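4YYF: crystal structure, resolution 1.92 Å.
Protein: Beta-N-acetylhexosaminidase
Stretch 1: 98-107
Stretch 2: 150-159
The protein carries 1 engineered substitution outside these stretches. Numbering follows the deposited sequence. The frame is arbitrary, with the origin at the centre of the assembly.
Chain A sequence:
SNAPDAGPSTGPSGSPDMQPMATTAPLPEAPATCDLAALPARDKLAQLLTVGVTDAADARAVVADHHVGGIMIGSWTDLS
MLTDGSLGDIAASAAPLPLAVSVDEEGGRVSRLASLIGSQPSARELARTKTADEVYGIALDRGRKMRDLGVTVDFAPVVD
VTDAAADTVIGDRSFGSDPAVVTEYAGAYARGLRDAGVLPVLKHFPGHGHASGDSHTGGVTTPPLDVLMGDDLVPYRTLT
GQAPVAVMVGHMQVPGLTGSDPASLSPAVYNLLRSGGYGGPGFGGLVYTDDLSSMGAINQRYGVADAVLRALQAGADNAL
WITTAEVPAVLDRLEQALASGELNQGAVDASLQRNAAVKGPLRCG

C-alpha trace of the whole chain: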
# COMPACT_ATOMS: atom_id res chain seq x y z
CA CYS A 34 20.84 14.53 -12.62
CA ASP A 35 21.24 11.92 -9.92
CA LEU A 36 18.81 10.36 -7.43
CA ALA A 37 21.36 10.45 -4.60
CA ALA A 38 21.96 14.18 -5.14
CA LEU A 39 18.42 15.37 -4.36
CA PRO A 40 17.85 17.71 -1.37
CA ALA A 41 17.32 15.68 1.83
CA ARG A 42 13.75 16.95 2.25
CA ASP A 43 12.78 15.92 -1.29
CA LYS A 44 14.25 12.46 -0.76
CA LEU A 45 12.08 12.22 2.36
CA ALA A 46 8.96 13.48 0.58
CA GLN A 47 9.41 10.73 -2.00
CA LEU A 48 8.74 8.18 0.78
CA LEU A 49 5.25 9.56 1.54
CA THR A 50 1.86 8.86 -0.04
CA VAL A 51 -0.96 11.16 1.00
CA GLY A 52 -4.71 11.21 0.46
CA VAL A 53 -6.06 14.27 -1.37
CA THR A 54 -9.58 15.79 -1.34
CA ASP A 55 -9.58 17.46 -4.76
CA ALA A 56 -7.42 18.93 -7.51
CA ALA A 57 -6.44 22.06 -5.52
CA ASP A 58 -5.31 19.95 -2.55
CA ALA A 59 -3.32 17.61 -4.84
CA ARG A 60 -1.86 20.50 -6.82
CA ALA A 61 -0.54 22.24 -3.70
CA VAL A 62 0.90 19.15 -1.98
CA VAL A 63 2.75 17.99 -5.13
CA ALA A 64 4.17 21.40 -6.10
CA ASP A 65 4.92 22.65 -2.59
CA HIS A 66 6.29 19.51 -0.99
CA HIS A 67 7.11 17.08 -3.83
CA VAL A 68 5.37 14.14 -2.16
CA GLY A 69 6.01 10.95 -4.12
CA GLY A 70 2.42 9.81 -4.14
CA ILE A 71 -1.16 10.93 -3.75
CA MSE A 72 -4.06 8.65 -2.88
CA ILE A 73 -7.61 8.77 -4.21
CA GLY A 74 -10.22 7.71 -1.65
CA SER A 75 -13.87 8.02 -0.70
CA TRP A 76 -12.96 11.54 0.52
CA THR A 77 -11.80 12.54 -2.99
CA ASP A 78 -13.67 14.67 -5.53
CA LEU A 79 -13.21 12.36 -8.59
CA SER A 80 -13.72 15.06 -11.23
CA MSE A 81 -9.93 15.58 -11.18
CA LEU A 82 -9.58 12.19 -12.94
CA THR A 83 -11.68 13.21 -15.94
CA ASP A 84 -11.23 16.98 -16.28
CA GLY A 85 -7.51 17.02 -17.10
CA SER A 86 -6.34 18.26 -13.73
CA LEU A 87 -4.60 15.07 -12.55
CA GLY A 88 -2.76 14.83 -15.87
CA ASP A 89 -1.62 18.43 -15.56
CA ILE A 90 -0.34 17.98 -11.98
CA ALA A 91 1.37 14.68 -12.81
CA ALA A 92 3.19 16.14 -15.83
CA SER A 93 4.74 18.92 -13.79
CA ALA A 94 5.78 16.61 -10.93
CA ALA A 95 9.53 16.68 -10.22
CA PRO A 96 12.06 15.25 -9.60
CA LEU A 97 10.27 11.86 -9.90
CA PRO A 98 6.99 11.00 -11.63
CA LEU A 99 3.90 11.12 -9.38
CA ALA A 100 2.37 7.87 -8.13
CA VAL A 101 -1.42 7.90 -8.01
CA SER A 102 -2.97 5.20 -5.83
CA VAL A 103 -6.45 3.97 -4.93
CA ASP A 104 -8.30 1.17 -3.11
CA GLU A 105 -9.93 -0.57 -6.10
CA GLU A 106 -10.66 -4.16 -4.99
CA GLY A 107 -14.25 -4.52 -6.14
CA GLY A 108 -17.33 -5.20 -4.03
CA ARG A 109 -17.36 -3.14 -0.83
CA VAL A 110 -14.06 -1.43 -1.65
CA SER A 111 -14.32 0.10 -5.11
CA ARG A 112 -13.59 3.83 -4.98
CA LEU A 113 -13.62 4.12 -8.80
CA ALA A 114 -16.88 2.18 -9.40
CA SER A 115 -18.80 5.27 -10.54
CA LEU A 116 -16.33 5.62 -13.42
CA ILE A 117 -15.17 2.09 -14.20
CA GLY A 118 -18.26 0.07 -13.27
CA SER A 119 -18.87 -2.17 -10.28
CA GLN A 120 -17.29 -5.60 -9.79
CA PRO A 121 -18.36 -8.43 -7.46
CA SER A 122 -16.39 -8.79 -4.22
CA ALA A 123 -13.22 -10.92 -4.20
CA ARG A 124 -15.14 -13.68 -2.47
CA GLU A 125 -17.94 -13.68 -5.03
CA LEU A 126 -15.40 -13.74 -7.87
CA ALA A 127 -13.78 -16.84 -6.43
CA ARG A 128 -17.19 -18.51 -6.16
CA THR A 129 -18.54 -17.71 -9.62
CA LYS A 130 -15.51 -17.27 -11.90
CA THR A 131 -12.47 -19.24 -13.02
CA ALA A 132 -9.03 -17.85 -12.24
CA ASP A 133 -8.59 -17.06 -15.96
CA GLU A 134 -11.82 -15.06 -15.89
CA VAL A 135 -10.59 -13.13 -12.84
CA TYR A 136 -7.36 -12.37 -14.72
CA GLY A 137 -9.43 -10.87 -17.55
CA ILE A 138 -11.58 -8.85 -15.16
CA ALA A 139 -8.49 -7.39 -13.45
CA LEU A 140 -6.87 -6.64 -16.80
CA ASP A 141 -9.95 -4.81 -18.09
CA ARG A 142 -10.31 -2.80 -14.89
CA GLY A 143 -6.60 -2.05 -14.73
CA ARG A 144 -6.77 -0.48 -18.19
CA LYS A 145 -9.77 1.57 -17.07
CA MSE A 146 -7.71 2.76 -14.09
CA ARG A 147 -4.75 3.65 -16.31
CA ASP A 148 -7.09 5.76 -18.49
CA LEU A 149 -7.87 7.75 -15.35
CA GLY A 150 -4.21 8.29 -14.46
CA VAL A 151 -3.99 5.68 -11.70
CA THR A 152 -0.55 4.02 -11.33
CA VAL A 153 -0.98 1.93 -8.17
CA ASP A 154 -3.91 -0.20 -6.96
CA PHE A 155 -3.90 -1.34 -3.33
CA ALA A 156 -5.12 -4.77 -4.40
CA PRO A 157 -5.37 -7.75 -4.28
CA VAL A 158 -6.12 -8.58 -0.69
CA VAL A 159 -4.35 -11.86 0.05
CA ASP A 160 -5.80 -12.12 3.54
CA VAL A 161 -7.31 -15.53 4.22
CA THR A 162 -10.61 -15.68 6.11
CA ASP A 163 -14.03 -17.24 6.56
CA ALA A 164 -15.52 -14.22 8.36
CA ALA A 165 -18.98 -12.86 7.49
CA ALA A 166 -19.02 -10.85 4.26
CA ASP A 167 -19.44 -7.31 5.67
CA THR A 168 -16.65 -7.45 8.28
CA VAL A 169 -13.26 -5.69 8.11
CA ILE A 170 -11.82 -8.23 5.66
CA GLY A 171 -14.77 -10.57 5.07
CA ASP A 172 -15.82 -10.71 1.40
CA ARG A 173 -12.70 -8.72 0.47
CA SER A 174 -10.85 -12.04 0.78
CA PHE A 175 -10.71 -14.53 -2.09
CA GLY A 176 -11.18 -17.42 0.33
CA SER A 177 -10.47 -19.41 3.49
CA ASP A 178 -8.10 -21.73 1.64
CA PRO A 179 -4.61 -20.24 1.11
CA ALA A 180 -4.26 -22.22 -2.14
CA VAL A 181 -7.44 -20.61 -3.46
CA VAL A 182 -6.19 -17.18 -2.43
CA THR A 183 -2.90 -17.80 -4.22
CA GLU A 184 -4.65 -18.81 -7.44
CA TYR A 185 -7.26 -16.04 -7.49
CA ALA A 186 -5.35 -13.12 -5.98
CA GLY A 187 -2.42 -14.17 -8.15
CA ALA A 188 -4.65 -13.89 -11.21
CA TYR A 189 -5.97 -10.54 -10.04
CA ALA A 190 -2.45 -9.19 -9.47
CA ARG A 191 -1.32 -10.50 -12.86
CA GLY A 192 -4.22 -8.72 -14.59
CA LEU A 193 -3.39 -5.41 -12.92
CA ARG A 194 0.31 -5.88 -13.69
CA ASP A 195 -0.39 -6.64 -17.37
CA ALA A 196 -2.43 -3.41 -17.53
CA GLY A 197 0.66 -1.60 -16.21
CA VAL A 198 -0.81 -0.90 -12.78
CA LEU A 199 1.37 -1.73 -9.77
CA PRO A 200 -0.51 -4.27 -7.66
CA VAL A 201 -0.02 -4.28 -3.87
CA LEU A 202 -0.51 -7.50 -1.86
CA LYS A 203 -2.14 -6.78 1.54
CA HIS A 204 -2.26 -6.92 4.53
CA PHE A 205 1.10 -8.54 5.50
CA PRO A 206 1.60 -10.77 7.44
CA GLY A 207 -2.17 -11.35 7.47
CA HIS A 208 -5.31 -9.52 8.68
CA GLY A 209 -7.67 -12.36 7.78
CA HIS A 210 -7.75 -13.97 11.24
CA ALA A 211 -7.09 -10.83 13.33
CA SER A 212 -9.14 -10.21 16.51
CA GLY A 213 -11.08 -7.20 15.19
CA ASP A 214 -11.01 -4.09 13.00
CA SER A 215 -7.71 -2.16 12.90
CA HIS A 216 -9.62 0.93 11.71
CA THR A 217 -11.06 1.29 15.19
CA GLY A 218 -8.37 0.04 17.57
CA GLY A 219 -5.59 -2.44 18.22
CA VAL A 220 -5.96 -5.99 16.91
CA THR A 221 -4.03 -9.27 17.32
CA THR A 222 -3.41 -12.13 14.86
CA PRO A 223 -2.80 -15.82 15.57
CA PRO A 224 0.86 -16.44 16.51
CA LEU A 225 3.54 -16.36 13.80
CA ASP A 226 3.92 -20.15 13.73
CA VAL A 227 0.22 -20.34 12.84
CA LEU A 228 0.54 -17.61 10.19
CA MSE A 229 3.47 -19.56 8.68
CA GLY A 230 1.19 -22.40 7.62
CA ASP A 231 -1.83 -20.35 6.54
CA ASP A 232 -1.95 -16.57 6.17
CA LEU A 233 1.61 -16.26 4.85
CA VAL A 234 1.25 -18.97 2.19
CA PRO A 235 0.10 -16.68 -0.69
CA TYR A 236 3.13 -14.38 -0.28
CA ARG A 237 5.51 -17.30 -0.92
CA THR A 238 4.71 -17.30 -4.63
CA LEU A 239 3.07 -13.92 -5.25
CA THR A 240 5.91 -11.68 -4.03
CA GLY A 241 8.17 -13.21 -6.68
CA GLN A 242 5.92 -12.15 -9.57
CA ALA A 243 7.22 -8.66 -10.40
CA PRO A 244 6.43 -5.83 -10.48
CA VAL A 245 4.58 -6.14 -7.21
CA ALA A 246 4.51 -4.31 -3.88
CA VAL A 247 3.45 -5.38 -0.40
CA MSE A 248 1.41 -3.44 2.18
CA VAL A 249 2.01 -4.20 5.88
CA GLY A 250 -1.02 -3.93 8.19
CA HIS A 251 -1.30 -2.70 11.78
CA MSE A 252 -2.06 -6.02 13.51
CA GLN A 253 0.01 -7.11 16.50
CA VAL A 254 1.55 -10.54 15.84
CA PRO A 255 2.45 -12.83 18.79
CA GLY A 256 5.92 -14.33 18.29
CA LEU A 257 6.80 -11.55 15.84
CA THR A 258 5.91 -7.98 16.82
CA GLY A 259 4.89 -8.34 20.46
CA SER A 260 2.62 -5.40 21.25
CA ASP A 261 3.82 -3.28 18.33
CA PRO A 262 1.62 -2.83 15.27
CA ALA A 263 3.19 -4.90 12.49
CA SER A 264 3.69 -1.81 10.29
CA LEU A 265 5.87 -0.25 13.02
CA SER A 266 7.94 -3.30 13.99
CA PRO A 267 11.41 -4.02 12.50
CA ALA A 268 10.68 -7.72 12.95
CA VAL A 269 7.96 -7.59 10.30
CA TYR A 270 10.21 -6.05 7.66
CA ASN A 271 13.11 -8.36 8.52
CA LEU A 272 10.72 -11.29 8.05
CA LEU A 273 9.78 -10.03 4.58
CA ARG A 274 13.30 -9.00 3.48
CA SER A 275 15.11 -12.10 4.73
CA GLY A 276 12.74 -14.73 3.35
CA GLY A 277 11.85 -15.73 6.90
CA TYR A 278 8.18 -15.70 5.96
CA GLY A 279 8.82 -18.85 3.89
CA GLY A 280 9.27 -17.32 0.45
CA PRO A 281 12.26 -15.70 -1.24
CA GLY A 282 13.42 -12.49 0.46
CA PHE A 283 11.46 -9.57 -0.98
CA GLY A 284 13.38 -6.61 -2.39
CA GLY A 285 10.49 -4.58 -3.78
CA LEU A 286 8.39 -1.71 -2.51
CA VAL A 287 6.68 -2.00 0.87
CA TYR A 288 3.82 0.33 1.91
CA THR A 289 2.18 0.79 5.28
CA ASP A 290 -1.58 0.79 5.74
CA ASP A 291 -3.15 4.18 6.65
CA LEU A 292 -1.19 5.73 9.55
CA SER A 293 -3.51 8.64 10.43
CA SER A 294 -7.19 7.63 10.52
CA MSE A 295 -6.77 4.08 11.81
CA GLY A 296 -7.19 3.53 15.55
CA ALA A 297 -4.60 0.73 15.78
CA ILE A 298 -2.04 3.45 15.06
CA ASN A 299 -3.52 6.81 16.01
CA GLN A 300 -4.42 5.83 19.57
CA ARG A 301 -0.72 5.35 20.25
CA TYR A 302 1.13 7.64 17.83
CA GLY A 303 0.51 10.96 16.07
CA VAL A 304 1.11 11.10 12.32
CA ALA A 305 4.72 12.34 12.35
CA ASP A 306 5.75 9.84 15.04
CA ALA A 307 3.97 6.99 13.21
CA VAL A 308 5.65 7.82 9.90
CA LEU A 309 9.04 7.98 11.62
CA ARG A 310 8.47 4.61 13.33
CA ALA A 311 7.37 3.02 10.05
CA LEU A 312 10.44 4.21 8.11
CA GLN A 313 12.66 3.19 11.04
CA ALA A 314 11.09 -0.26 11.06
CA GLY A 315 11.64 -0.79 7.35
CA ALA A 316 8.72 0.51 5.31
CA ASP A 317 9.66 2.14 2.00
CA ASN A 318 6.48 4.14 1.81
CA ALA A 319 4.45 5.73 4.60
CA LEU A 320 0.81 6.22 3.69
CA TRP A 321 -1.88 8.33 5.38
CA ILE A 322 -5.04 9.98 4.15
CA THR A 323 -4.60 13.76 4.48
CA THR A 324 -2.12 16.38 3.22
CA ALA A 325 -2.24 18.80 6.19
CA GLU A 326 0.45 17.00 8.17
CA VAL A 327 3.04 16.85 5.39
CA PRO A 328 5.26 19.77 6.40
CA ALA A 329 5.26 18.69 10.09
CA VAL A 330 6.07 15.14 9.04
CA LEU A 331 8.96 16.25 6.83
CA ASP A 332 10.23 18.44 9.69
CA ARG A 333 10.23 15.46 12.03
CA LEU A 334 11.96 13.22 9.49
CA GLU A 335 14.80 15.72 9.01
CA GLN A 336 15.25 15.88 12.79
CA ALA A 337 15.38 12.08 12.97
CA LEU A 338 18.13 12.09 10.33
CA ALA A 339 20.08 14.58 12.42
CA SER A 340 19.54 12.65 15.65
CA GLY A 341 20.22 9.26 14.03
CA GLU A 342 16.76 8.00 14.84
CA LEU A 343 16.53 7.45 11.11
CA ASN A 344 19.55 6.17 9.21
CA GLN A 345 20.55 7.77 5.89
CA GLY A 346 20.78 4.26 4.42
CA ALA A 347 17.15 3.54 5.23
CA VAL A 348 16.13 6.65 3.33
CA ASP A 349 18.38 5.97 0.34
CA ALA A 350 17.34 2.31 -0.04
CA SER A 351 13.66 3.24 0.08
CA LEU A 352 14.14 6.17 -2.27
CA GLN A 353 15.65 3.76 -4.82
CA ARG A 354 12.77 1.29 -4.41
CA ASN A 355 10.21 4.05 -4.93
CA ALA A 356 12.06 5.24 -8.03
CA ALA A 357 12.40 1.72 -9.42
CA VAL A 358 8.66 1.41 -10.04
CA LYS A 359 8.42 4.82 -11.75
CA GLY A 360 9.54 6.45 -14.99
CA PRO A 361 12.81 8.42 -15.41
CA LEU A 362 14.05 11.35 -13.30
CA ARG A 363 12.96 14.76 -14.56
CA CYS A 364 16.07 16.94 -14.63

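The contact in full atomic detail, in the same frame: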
# COMPACT_ATOMS: atom_id res chain seq x y z
N PRO A 98 8.41 11.03 -11.25
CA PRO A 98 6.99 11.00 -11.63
C PRO A 98 6.09 10.79 -10.40
O PRO A 98 6.54 10.23 -9.40
CB PRO A 98 6.90 9.79 -12.56
CG PRO A 98 8.26 9.65 -13.15
CD PRO A 98 9.22 10.08 -12.04
N LEU A 99 4.85 11.24 -10.49
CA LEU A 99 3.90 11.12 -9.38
C LEU A 99 3.23 9.76 -9.40
O LEU A 99 2.80 9.28 -10.46
CB LEU A 99 2.83 12.21 -9.49
CG LEU A 99 1.76 12.31 -8.41
CD1 LEU A 99 2.41 12.65 -7.07
CD2 LEU A 99 0.70 13.37 -8.79
N ALA A 100 3.14 9.11 -8.24
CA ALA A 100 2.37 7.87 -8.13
C ALA A 100 0.96 8.22 -7.69
O ALA A 100 0.77 9.04 -6.79
CB ALA A 100 3.02 6.90 -7.14
N VAL A 101 -0.03 7.60 -8.32
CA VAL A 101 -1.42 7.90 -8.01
C VAL A 101 -2.08 6.59 -7.62
O VAL A 101 -2.20 5.69 -8.44
CB VAL A 101 -2.13 8.49 -9.24
CG1 VAL A 101 -3.62 8.75 -8.93
CG2 VAL A 101 -1.42 9.79 -9.66
N SER A 102 -2.50 6.48 -6.36
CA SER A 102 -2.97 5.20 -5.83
C SER A 102 -4.43 5.26 -5.42
O SER A 102 -4.99 6.35 -5.25
CB SER A 102 -2.10 4.77 -4.65
OG SER A 102 -2.12 5.77 -3.63
N VAL A 103 -5.03 4.08 -5.25
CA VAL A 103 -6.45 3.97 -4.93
C VAL A 103 -6.72 2.58 -4.34
O VAL A 103 -5.99 1.62 -4.63
CB VAL A 103 -7.32 4.19 -6.21
CG1 VAL A 103 -7.08 3.06 -7.23
CG2 VAL A 103 -8.81 4.30 -5.85
N ASP A 104 -7.75 2.47 -3.51
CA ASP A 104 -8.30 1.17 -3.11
C ASP A 104 -9.36 0.72 -4.13
O ASP A 104 -10.52 1.08 -4.01
CB ASP A 104 -8.99 1.26 -1.75
CG ASP A 104 -8.03 1.11 -0.58
OD1 ASP A 104 -6.87 0.71 -0.78
OD2 ASP A 104 -8.46 1.40 0.57
N GLU A 105 -8.97 -0.08 -5.11
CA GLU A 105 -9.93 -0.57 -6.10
C GLU A 105 -9.91 -2.10 -6.13
O GLU A 105 -9.24 -2.71 -6.97
CB GLU A 105 -9.63 0.06 -7.47
CG GLU A 105 -10.64 -0.26 -8.55
CD GLU A 105 -12.08 -0.14 -8.09
OE1 GLU A 105 -12.74 -1.19 -7.94
OE2 GLU A 105 -12.57 0.99 -7.89
N GLU A 106 -10.63 -2.71 -5.18
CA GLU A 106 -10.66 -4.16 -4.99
C GLU A 106 -11.88 -4.79 -5.64
O GLU A 106 -11.86 -5.96 -6.03
CB GLU A 106 -10.71 -4.50 -3.49
CG GLU A 106 -9.55 -3.93 -2.67
CD GLU A 106 -9.78 -4.04 -1.17
OE1 GLU A 106 -10.52 -4.96 -0.74
OE2 GLU A 106 -9.21 -3.21 -0.42
N GLY A 107 -12.96 -4.01 -5.71
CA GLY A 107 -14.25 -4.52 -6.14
C GLY A 107 -15.13 -4.71 -4.92
O GLY A 107 -14.65 -4.64 -3.79
N GLY A 150 -5.45 7.79 -15.05
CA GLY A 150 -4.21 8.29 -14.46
C GLY A 150 -3.74 7.56 -13.22
O GLY A 150 -2.76 7.98 -12.58
N VAL A 151 -4.41 6.47 -12.86
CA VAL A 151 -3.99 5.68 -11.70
C VAL A 151 -2.74 4.88 -12.06
O VAL A 151 -2.66 4.32 -13.15
CB VAL A 151 -5.13 4.73 -11.26
CG1 VAL A 151 -4.63 3.70 -10.23
CG2 VAL A 151 -6.30 5.53 -10.71
N THR A 152 -1.76 4.83 -11.15
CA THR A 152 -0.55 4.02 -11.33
C THR A 152 -0.40 2.84 -10.35
O THR A 152 0.33 1.87 -10.62
CB THR A 152 0.73 4.88 -11.31
OG1 THR A 152 0.96 5.41 -10.00
CG2 THR A 152 0.61 6.03 -12.29
N VAL A 153 -1.09 2.93 -9.22
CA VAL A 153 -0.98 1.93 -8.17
C VAL A 153 -2.37 1.56 -7.68
O VAL A 153 -3.17 2.44 -7.38
CB VAL A 153 -0.19 2.46 -6.95
CG1 VAL A 153 -0.15 1.40 -5.85
CG2 VAL A 153 1.23 2.87 -7.34
N ASP A 154 -2.66 0.26 -7.59
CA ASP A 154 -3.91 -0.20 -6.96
C ASP A 154 -3.55 -0.97 -5.70
O ASP A 154 -2.78 -1.94 -5.76
CB ASP A 154 -4.72 -1.10 -7.91
CG ASP A 154 -6.10 -1.48 -7.36
OD1 ASP A 154 -6.50 -0.97 -6.28
OD2 ASP A 154 -6.82 -2.27 -8.02
N PHE A 155 -4.12 -0.58 -4.56
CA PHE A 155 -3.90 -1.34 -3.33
C PHE A 155 -4.78 -2.58 -3.35
O PHE A 155 -5.76 -2.67 -2.63
CB PHE A 155 -4.19 -0.47 -2.11
CG PHE A 155 -3.23 0.68 -1.95
CD1 PHE A 155 -1.85 0.47 -2.03
CD2 PHE A 155 -3.69 1.98 -1.75
CE1 PHE A 155 -0.94 1.54 -1.88
CE2 PHE A 155 -2.79 3.05 -1.60
CZ PHE A 155 -1.41 2.81 -1.66
N ALA A 156 -4.40 -3.51 -4.22
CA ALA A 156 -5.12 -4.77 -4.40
C ALA A 156 -4.16 -5.69 -5.12
O ALA A 156 -3.27 -5.22 -5.83
CB ALA A 156 -6.40 -4.53 -5.23
N PRO A 157 -4.32 -7.02 -4.97
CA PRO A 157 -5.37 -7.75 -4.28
C PRO A 157 -5.07 -7.96 -2.80
O PRO A 157 -3.93 -8.04 -2.37
CB PRO A 157 -5.35 -9.11 -4.97
CG PRO A 157 -3.87 -9.31 -5.29
CD PRO A 157 -3.43 -7.92 -5.73
N VAL A 158 -6.15 -8.06 -2.05
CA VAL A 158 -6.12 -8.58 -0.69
C VAL A 158 -5.72 -10.05 -0.78
O VAL A 158 -6.31 -10.81 -1.55
CB VAL A 158 -7.53 -8.49 -0.08
CG1 VAL A 158 -7.63 -9.28 1.24
CG2 VAL A 158 -7.91 -7.03 0.13
N VAL A 159 -4.72 -10.45 -0.00
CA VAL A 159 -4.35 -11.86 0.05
C VAL A 159 -4.63 -12.43 1.43
O VAL A 159 -4.31 -13.59 1.72
CB VAL A 159 -2.87 -12.10 -0.36
CG1 VAL A 159 -2.64 -11.67 -1.82
CG2 VAL A 159 -1.94 -11.35 0.57

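The two stretches run side by side in the same general sense, their end-to-end directions 43° apart, and together they bury 647 Å² of surface. Pro-98 takes no part in the contact, and Leu-99 brushes it only lightly. The contact proper begins at Ala-100, whose CA lies 3.4 Å from Thr-152 OG1; its methyl CB stands 3.8 Å from the same OG1.

Val-101 is the best anchored residue of the first stretch. Its N donates to Thr-152 OG1 (2.9 Å), so a side-chain hydroxyl takes the place of a backbone carbonyl. Val-101 O accepts two hydrogen bonds, from Thr-152 N at 2.9 Å and from Val-153 N at 3.1 Å. Threonine suits this position because its p rotamer brings OG1 within reach of Val-101 N while its own N bonds to Val-101 O. The Val-101 side chain is buried, with CB 3.4 Å from Gly-150 O. Gly-150 itself follows a helix in a Schellman motif, with positive phi at backbone angles that call for glycine.

Ser-102 is packed close to Val-153: its CA makes a CA-H...O contact with Val-153 O (3.2 Å), and the two CB atoms are 3.8 Å apart. Ser-102 OG also lies 3.5 Å from Phe-155 CE2. At Val-103 the backbone bonding continues, first with a weak bond from Val-103 N to Val-153 O (3.3 Å), then with a nearly straight one from Phe-155 N to Val-103 O (2.9 Å, 172°). The branched side chain adds apolar packing, Val-103 CG1 lying 3.9 Å from Val-151 CG1.

The CA-to-CB bond of Asp-104 points away from the second stretch, yet its carboxylate returns, placing OD1 3.2 Å from Phe-155 CB and near the plane of the ring, at its edge. The CA-to-CB bond of Phe-155 points toward the first stretch, and the residue has the largest area covered in this contact.

At Glu-105 a side chain again replaces backbone: Glu-105 N donates to Asp-154 OD1 (2.9 Å). The t rotamer of Asp-154 carries its carboxylate to this amide, and an acid suits the place because OD1 can accept the N-H. Asp-154 OD2 is 2.7 Å from Glu-105 O, a separation that suggests the acid may carry a proton. The end of the Glu-105 side chain leads away, its carboxylate hydrogen-bonded elsewhere in the structure.

Glu-106 closes the contact with van der Waals packing. Glu-106 CG lies 4.1 Å from Ala-156 CB, and Glu-106 OE1 is 3.4 Å from Val-158 CG2. The CA-to-CB bond of Ala-156 points toward the first stretch, and its methyl gives Glu-106 CG an apolar neighbour; Gly-107 makes no contact.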